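Local coordinates for 6-phospho-beta-glucosidase (Thermotoga maritima, PDB 1UP7), which hydrolyses cellobiose 6'-phosphate to glucose 6-phosphate and glucose, using NAD+ and a manganese ion as cofactors, at the interface of chains A and B and the interface of chains A and C. Sequence-based numbering; all coordinates share one arbitrary frame. Chains: chain A/B/C, 6-phospho-beta-glucosidase.

Contact 1: the interface of chains A and B. Residues chain A 228-229, 231-232, 248-249; chain B 384, 388, 396, 399-400.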
loop_
_atom_site.group_PDB
_atom_site.type_symbol
_atom_site.label_atom_id
_atom_site.label_comp_id
_atom_site.label_asym_id
_atom_site.label_seq_id
_atom_site.Cartn_x
_atom_site.Cartn_y
_atom_site.Cartn_z
ATOM N N PHE A 228 -12.469 -2.804 33.627
ATOM C CA PHE A 228 -12.537 -1.471 33.098
ATOM C C PHE A 228 -13.840 -0.883 33.559
ATOM O O PHE A 228 -14.857 -1.543 33.519
ATOM C CB PHE A 228 -12.415 -1.580 31.608
ATOM C CG PHE A 228 -11.148 -2.149 31.193
ATOM C CD1 PHE A 228 -11.009 -3.536 31.048
ATOM C CD2 PHE A 228 -10.052 -1.318 30.949
ATOM C CE1 PHE A 228 -9.786 -4.098 30.646
ATOM C CE2 PHE A 228 -8.830 -1.842 30.547
ATOM C CZ PHE A 228 -8.691 -3.253 30.371
ATOM N N PRO A 229 -13.795 0.315 34.091
ATOM C CA PRO A 229 -15.029 0.999 34.508
ATOM C C PRO A 229 -15.913 1.348 33.304
ATOM O O PRO A 229 -15.474 1.287 32.150
ATOM C CB PRO A 229 -14.514 2.211 35.273
ATOM C CG PRO A 229 -13.088 2.375 34.863
ATOM C CD PRO A 229 -12.570 1.082 34.349
ATOM N N TRP A 231 -17.137 4.167 32.132
ATOM C CA TRP A 231 -16.728 5.290 31.313
ATOM C C TRP A 231 -15.727 4.864 30.220
ATOM O O TRP A 231 -15.682 5.436 29.129
ATOM C CB TRP A 231 -16.200 6.361 32.253
ATOM C CG TRP A 231 -14.987 5.960 33.014
ATOM C CD1 TRP A 231 -14.919 5.594 34.335
ATOM C CD2 TRP A 231 -13.654 5.909 32.509
ATOM N NE1 TRP A 231 -13.616 5.337 34.674
ATOM C CE2 TRP A 231 -12.822 5.533 33.569
ATOM C CE3 TRP A 231 -13.075 6.206 31.273
ATOM C CZ2 TRP A 231 -11.459 5.431 33.434
ATOM C CZ3 TRP A 231 -11.732 6.074 31.129
ATOM C CH2 TRP A 231 -10.927 5.697 32.210
ATOM N N PHE A 232 -14.983 3.806 30.516
ATOM C CA PHE A 232 -13.953 3.251 29.624
ATOM C C PHE A 232 -14.559 2.739 28.303
ATOM O O PHE A 232 -14.084 3.016 27.200
ATOM C CB PHE A 232 -13.173 2.120 30.332
ATOM C CG PHE A 232 -12.160 1.418 29.421
ATOM C CD1 PHE A 232 -10.887 1.928 29.256
ATOM C CD2 PHE A 232 -12.503 0.268 28.737
ATOM C CE1 PHE A 232 -9.985 1.315 28.409
ATOM C CE2 PHE A 232 -11.617 -0.349 27.851
ATOM C CZ PHE A 232 -10.346 0.168 27.688
ATOM N N LEU A 248 -3.031 -1.027 30.208
ATOM C CA LEU A 248 -3.794 0.165 30.553
ATOM C C LEU A 248 -4.025 0.317 32.063
ATOM O O LEU A 248 -4.403 1.383 32.558
ATOM C CB LEU A 248 -5.120 0.159 29.803
ATOM C CG LEU A 248 -4.949 0.391 28.310
ATOM C CD1 LEU A 248 -6.146 -0.237 27.693
ATOM C CD2 LEU A 248 -4.819 1.892 27.950
ATOM N N MET A 249 -3.799 -0.788 32.777
ATOM C CA MET A 249 -3.887 -0.859 34.244
ATOM C C MET A 249 -2.566 -1.386 34.856
ATOM O O MET A 249 -2.579 -2.173 35.824
ATOM C CB MET A 249 -5.054 -1.757 34.686
ATOM C CG MET A 249 -6.424 -1.232 34.324
ATOM S SD MET A 249 -7.747 -2.412 34.674
ATOM C CE MET A 249 -7.641 -2.519 36.265
ATOM N N LEU B 384 -10.646 11.044 26.731
ATOM C CA LEU B 384 -10.200 9.988 27.644
ATOM C C LEU B 384 -9.532 8.880 26.831
ATOM O O LEU B 384 -8.493 8.385 27.198
ATOM C CB LEU B 384 -11.399 9.425 28.417
ATOM C CG LEU B 384 -11.580 9.566 29.930
ATOM C CD1 LEU B 384 -10.576 10.487 30.657
ATOM C CD2 LEU B 384 -13.030 9.960 30.293
ATOM N N LEU B 388 -5.573 7.831 27.104
ATOM C CA LEU B 388 -5.132 6.476 27.430
ATOM C C LEU B 388 -4.238 5.877 26.378
ATOM O O LEU B 388 -3.521 4.921 26.647
ATOM C CB LEU B 388 -6.317 5.533 27.634
ATOM C CG LEU B 388 -7.194 5.812 28.846
ATOM C CD1 LEU B 388 -8.575 5.145 28.671
ATOM C CD2 LEU B 388 -6.475 5.344 30.121
ATOM N N VAL B 396 -5.801 3.653 33.541
ATOM C CA VAL B 396 -7.249 3.753 33.657
ATOM C C VAL B 396 -7.674 4.397 34.984
ATOM O O VAL B 396 -8.555 5.284 34.985
ATOM C CB VAL B 396 -7.928 2.363 33.466
ATOM C CG1 VAL B 396 -9.378 2.333 33.957
ATOM C CG2 VAL B 396 -7.857 1.937 31.998
ATOM N N ALA B 399 -7.142 8.266 34.775
ATOM C CA ALA B 399 -7.496 9.002 33.553
ATOM C C ALA B 399 -8.610 10.043 33.788
ATOM O O ALA B 399 -8.509 11.194 33.318
ATOM C CB ALA B 399 -7.886 8.041 32.422
ATOM N N LYS B 400 -9.656 9.638 34.510
ATOM C CA LYS B 400 -10.808 10.498 34.672
ATOM C C LYS B 400 -10.470 11.753 35.462
ATOM O O LYS B 400 -10.790 12.849 35.048
ATOM C CB LYS B 400 -12.001 9.769 35.321
ATOM C CG LYS B 400 -13.143 9.508 34.333
ATOM C CD LYS B 400 -14.481 9.280 35.043
ATOM C CE LYS B 400 -15.639 9.987 34.325
ATOM N NZ LYS B 400 -16.283 11.063 35.225
#

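Contact 2: the interface of chains A and B. Residues chain A 249-252; chain B 99, 395, 397-398.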
loop_
_atom_site.group_PDB
_atom_site.type_symbol
_atom_site.label_atom_id
_atom_site.label_comp_id
_atom_site.label_asym_id
_atom_site.label_seq_id
_atom_site.Cartn_x
_atom_site.Cartn_y
_atom_site.Cartn_z
ATOM N N MET A 249 -3.799 -0.788 32.777
ATOM C CA MET A 249 -3.887 -0.859 34.244
ATOM C C MET A 249 -2.566 -1.386 34.856
ATOM O O MET A 249 -2.579 -2.173 35.824
ATOM C CB MET A 249 -5.054 -1.757 34.686
ATOM C CG MET A 249 -6.424 -1.232 34.324
ATOM S SD MET A 249 -7.747 -2.412 34.674
ATOM C CE MET A 249 -7.641 -2.519 36.265
ATOM N N GLU A 250 -1.447 -0.931 34.303
ATOM C CA GLU A 250 -0.144 -1.474 34.651
ATOM C C GLU A 250 0.155 -1.398 36.143
ATOM O O GLU A 250 0.484 -2.437 36.729
ATOM C CB GLU A 250 1.003 -0.820 33.887
ATOM C CG GLU A 250 2.303 -1.567 34.035
ATOM C CD GLU A 250 3.464 -0.918 33.285
ATOM O OE1 GLU A 250 3.258 -0.011 32.445
ATOM O OE2 GLU A 250 4.606 -1.308 33.559
ATOM N N LYS A 251 0.050 -0.210 36.758
ATOM C CA LYS A 251 0.343 -0.113 38.181
ATOM C C LYS A 251 -0.526 -1.056 39.007
ATOM O O LYS A 251 -0.028 -1.710 39.920
ATOM C CB LYS A 251 0.248 1.308 38.767
ATOM C CG LYS A 251 1.160 2.316 38.074
ATOM C CD LYS A 251 0.909 3.767 38.576
ATOM C CE LYS A 251 -0.555 4.155 38.635
ATOM N NZ LYS A 251 -0.761 5.514 39.234
ATOM N N LYS A 252 -1.820 -1.136 38.696
ATOM C CA LYS A 252 -2.716 -2.038 39.426
ATOM C C LYS A 252 -2.297 -3.506 39.220
ATOM O O LYS A 252 -2.225 -4.281 40.165
ATOM C CB LYS A 252 -4.154 -1.864 38.955
ATOM C CG LYS A 252 -5.208 -2.177 39.965
ATOM C CD LYS A 252 -6.562 -1.501 39.595
ATOM C CE LYS A 252 -6.943 -0.427 40.625
ATOM N NZ LYS A 252 -8.209 0.279 40.226
ATOM N N TYR B 99 0.057 12.728 39.322
ATOM C CA TYR B 99 -0.366 11.401 38.893
ATOM C C TYR B 99 0.807 10.454 38.645
ATOM O O TYR B 99 0.591 9.316 38.253
ATOM C CB TYR B 99 -1.317 11.511 37.654
ATOM C CG TYR B 99 -2.535 12.362 37.949
ATOM C CD1 TYR B 99 -3.683 11.813 38.534
ATOM C CD2 TYR B 99 -2.510 13.734 37.713
ATOM C CE1 TYR B 99 -4.804 12.617 38.839
ATOM C CE2 TYR B 99 -3.588 14.532 38.015
ATOM C CZ TYR B 99 -4.728 13.981 38.578
ATOM O OH TYR B 99 -5.770 14.823 38.846
ATOM N N ASP B 395 -2.721 5.545 33.518
ATOM C CA ASP B 395 -3.456 4.295 33.695
ATOM C C ASP B 395 -4.962 4.651 33.783
ATOM O O ASP B 395 -5.341 5.808 34.100
ATOM C CB ASP B 395 -3.082 3.660 35.036
ATOM C CG ASP B 395 -1.803 2.827 34.972
ATOM O OD1 ASP B 395 -1.115 2.840 33.921
ATOM O OD2 ASP B 395 -1.434 2.111 35.918
ATOM N N GLU B 397 -7.020 4.010 36.086
ATOM C CA GLU B 397 -7.403 4.499 37.425
ATOM C C GLU B 397 -7.180 6.003 37.642
ATOM O O GLU B 397 -7.778 6.576 38.540
ATOM C CB GLU B 397 -6.733 3.696 38.561
ATOM C CG GLU B 397 -5.215 3.916 38.685
ATOM C CD GLU B 397 -4.613 3.223 39.887
ATOM O OE1 GLU B 397 -5.041 3.490 41.034
ATOM O OE2 GLU B 397 -3.716 2.396 39.698
ATOM N N ASP B 398 -6.336 6.636 36.832
ATOM C CA ASP B 398 -6.106 8.072 36.994
ATOM C C ASP B 398 -6.692 8.905 35.856
ATOM O O ASP B 398 -6.696 10.117 35.949
ATOM C CB ASP B 398 -4.605 8.408 37.105
ATOM C CG ASP B 398 -3.889 7.640 38.220
ATOM O OD1 ASP B 398 -4.241 7.784 39.409
ATOM O OD2 ASP B 398 -2.922 6.889 37.998
HETATM O O HOH W 1 -3.341 1.011 37.422
#

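Contact 3: the interface of chains A and C. Residues chain A 310, 339, 341, 344, 346; chain C 183-186, 314.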
loop_
_atom_site.group_PDB
_atom_site.type_symbol
_atom_site.label_atom_id
_atom_site.label_comp_id
_atom_site.label_asym_id
_atom_site.label_seq_id
_atom_site.Cartn_x
_atom_site.Cartn_y
_atom_site.Cartn_z
ATOM N N ASP A 310 -16.219 -29.126 3.342
ATOM C CA ASP A 310 -16.296 -28.123 2.325
ATOM C C ASP A 310 -17.453 -27.161 2.569
ATOM O O ASP A 310 -17.895 -26.486 1.649
ATOM C CB ASP A 310 -16.355 -28.835 0.953
ATOM C CG ASP A 310 -16.015 -27.909 -0.195
ATOM O OD1 ASP A 310 -14.954 -27.254 -0.154
ATOM O OD2 ASP A 310 -16.786 -27.745 -1.144
ATOM N N TYR A 339 -12.755 -17.332 6.917
ATOM C CA TYR A 339 -13.633 -18.291 6.289
ATOM C C TYR A 339 -12.785 -19.544 6.099
ATOM O O TYR A 339 -11.771 -19.537 5.406
ATOM C CB TYR A 339 -14.117 -17.749 4.957
ATOM C CG TYR A 339 -14.977 -18.690 4.154
ATOM C CD1 TYR A 339 -16.301 -18.935 4.511
ATOM C CD2 TYR A 339 -14.483 -19.299 3.005
ATOM C CE1 TYR A 339 -17.097 -19.758 3.767
ATOM C CE2 TYR A 339 -15.283 -20.122 2.227
ATOM C CZ TYR A 339 -16.590 -20.355 2.617
ATOM O OH TYR A 339 -17.388 -21.186 1.861
ATOM N N ARG A 341 -12.361 -23.422 5.018
ATOM C CA ARG A 341 -12.999 -24.389 4.134
ATOM C C ARG A 341 -11.969 -25.251 3.443
ATOM O O ARG A 341 -11.047 -24.741 2.820
ATOM C CB ARG A 341 -13.835 -23.642 3.110
ATOM C CG ARG A 341 -14.446 -24.447 2.027
ATOM C CD ARG A 341 -15.408 -23.590 1.209
ATOM N NE ARG A 341 -15.992 -24.379 0.130
ATOM C CZ ARG A 341 -16.999 -23.999 -0.640
ATOM N NH1 ARG A 341 -17.588 -22.819 -0.459
ATOM N NH2 ARG A 341 -17.425 -24.829 -1.586
ATOM N N ARG A 344 -8.243 -24.659 3.654
ATOM C CA ARG A 344 -7.784 -23.265 3.472
ATOM C C ARG A 344 -8.467 -22.276 4.409
ATOM O O ARG A 344 -9.575 -22.508 4.898
ATOM C CB ARG A 344 -7.855 -22.806 2.001
ATOM C CG ARG A 344 -7.579 -23.877 0.917
ATOM C CD ARG A 344 -8.072 -23.413 -0.501
ATOM N NE ARG A 344 -9.167 -24.213 -1.109
ATOM C CZ ARG A 344 -10.479 -23.957 -0.993
ATOM N NH1 ARG A 344 -10.917 -22.940 -0.246
ATOM N NH2 ARG A 344 -11.357 -24.755 -1.597
ATOM N N HIS A 346 -9.412 -18.318 4.616
ATOM C CA HIS A 346 -9.493 -17.073 3.879
ATOM C C HIS A 346 -9.899 -15.957 4.814
ATOM O O HIS A 346 -10.868 -16.026 5.550
ATOM C CB HIS A 346 -10.447 -17.172 2.703
ATOM C CG HIS A 346 -10.114 -18.277 1.756
ATOM N ND1 HIS A 346 -9.217 -18.125 0.718
ATOM C CD2 HIS A 346 -10.560 -19.554 1.683
ATOM C CE1 HIS A 346 -9.111 -19.267 0.063
ATOM N NE2 HIS A 346 -9.921 -20.147 0.625
ATOM N N GLU C 183 -22.580 -25.139 -5.078
ATOM C CA GLU C 183 -21.881 -24.614 -3.927
ATOM C C GLU C 183 -20.623 -25.431 -3.562
ATOM O O GLU C 183 -19.749 -24.920 -2.857
ATOM C CB GLU C 183 -22.834 -24.295 -2.763
ATOM C CG GLU C 183 -23.185 -25.460 -1.878
ATOM C CD GLU C 183 -24.256 -25.104 -0.851
ATOM O OE1 GLU C 183 -24.825 -23.971 -0.924
ATOM O OE2 GLU C 183 -24.534 -25.966 0.027
ATOM N N ASP C 184 -20.524 -26.651 -4.115
ATOM C CA ASP C 184 -19.324 -27.493 -4.061
ATOM C C ASP C 184 -18.143 -26.932 -4.859
ATOM O O ASP C 184 -17.018 -27.398 -4.700
ATOM C CB ASP C 184 -19.617 -28.878 -4.636
ATOM C CG ASP C 184 -20.598 -29.691 -3.794
ATOM O OD1 ASP C 184 -20.656 -29.501 -2.551
ATOM O OD2 ASP C 184 -21.337 -30.571 -4.304
ATOM N N VAL C 185 -18.394 -25.966 -5.738
ATOM C CA VAL C 185 -17.350 -25.424 -6.597
ATOM C C VAL C 185 -16.834 -24.148 -5.987
ATOM O O VAL C 185 -17.632 -23.271 -5.627
ATOM C CB VAL C 185 -17.884 -25.107 -8.027
ATOM C CG1 VAL C 185 -16.740 -24.595 -8.953
ATOM C CG2 VAL C 185 -18.603 -26.328 -8.628
ATOM N N PHE C 186 -15.511 -24.045 -5.872
ATOM C CA PHE C 186 -14.856 -22.862 -5.309
ATOM C C PHE C 186 -13.694 -22.452 -6.197
ATOM O O PHE C 186 -12.875 -23.279 -6.588
ATOM C CB PHE C 186 -14.387 -23.131 -3.871
ATOM C CG PHE C 186 -13.956 -21.889 -3.110
ATOM C CD1 PHE C 186 -14.902 -21.090 -2.451
ATOM C CD2 PHE C 186 -12.606 -21.553 -3.004
ATOM C CE1 PHE C 186 -14.511 -19.965 -1.717
ATOM C CE2 PHE C 186 -12.209 -20.428 -2.274
ATOM C CZ PHE C 186 -13.155 -19.634 -1.638
ATOM N N ILE C 314 -20.912 -18.095 -0.630
ATOM C CA ILE C 314 -20.040 -17.483 -1.622
ATOM C C ILE C 314 -20.745 -17.079 -2.911
ATOM O O ILE C 314 -21.351 -17.904 -3.586
ATOM C CB ILE C 314 -18.833 -18.429 -1.961
ATOM C CG1 ILE C 314 -18.068 -18.828 -0.684
ATOM C CG2 ILE C 314 -17.918 -17.806 -3.030
ATOM C CD1 ILE C 314 -17.479 -17.622 0.124
HETATM O O HOH W 2 -19.415 -22.191 -2.511
#

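Contact 1: the interface of chains A and B
Where A:Leu248 ends the helix 245-248, its backbone O accepts the N-H of B:Val396, the first residue of helix 396-409, over 2.8 Å and almost straight out from the carbonyl (168°). That bond helps to hold the start of the chain B helix against chain A, and the side chain of B:Val396 then works as a two-pronged plug. B:Val396 CG1, anti to its own backbone N (chi1 164°), meets the proline ring tip to tip, 3.5 Å from A:Pro229 CD. CG2 turns instead toward A:Leu248 CB and the rims of A:Phe228 and A:Phe232, two rings that pack on each other within chain A. A:Trp231 is the second large contributor. With CG between its backbone N and carbonyl carbon (chi1 63°), its indole is laid against the chain B helices. The aliphatic part of B:Lys400 runs antiparallel over one face of A:Trp231, its CG over the centre of the indole and its CD 3.9 Å from the centroid of the five-membered ring. A:Phe232 CB backs the opposite face near the rim. At the benzo end, A:Trp231 CZ3 lies 3.7 Å from B:Leu384 CG, and CH2 touches B:Ala399 CB. The indole edge points at a backbone carbonyl, A:Trp231 CZ2 lying 3.3 Å from B:Val396 O. B:Leu388 adds to the lining, CD1 against A:Phe232 and CB against A:Leu248 CD2. This apolar patch, repeated by two-fold symmetry, helps hold together two subunits of an enzyme that forms dimers and tetramers.

Contact 2: the interface of chains A and B
A:Lys251 lies across the chain B turn that leads into helix 396-409, and its side chain touches acidic residues along much of its length. A:Lys251 CB and CG both pass 3.4 Å from B:Asp395 OD2, the carboxylate oxygen that also accepts the backbone N-H of A:Lys251 through its syn lone pair, at 2.9 Å. A:Lys251 CD lies 3.9 Å from B:Asp395 OD2. The bend at chi3 (-47°) keeps A:Lys251 CE near the same carboxylate, 3.5 Å from B:Asp395 OD2, while directing the tip onward. There the amine A:Lys251 NZ forms a salt bridge with B:Asp398 OD2 at 2.8 Å, meeting that oxygen on its syn side as the two side chains cross at about a right angle. B:Glu397 stays farther off, its OE2 3.8 Å from A:Lys251 CE, but its negative charge probably adds to the pull on the lysine. A water extends the network: it pairs with the backbone N of A:Lys252 and with OE2 of B:Glu397, and lies 2.7 Å from B:Asp395 OD2. In the fold, the first turn of helix 250-258 in one subunit faces the first turn of helix 396-409 in the other, and the carboxylate of B:Asp395 lies beside the backbone N-H groups that begin the chain A helix.

Contact 3: the interface of chains A and C
The backbone carbonyl O of C:Glu183 takes a hydrogen bond from A:Arg341 NH2 at 2.7 Å and is also joined to a water, 2.8 Å away, that pairs with NH1 of the same guanidinium. In this family 4 glycosidase the arginine ends strand 333-341, while its acceptor lies in the short 3-10 helix 182-184. The NH2 donor stands in the carbonyl plane at a C=O angle of 155°. Extended from CG to NE, A:Arg341 brings its guanidinium to the partner subunit, and neighbours within chain A fix its rotation. A:Asp310 is gripped side-on: A:Arg341 NE binds OD1 and A:Arg341 NH2 binds A:Asp310 OD2 at 3.0 Å, with both oxygens approached from above the carboxylate plane. A:Tyr339 OH accepts A:Arg341 NH1 in the guanidinium plane at 2.8 Å. C:Phe186, its CG anti to the backbone N, inserts its ring among these chain A groups. The guanidinium of A:Arg344 lies almost parallel to that ring, their planes 7° apart, with A:Arg344 NH1 3.5 Å from C:Phe186 CE2. A:Arg341 is turned more steeply, at 45°, and the ring's CD1 comes over one of its faces. A:His346 meets the ring tip to tip, C:Phe186 CZ sitting over one imidazole face toward its rim; A:His346 NE2, 3.7 Å from C:Phe186 CE2, also accepts a hydrogen bond from A:Arg344 NH1, tying the histidine to the arginine lying along the ring. Beside them, C:Ile314 CD1 lies over the ring near its rim, 3.8 Å from A:Tyr339 CZ.

Contact 1 and contact 2 are adjoining parts of one two-fold interface, their C-alpha centres about 8 Å apart. They share A:Met249, which links helix 245-248 to helix 250-258, and both use the start of chain B helix 396-409, which probably keeps the apolar and charged patches in register. Contact 3 belongs to a separate two-fold interface with chain C, its centre about 42 Å from contact 1 and 47 Å from contact 2. Two such interfaces on each subunit can build the deposited tetramer, in keeping with the dimer–tetramer equilibrium in solution. Contacts 1 and 2 centre about 13 Å from catalytic A:Tyr243, contact 3 about 32 Å.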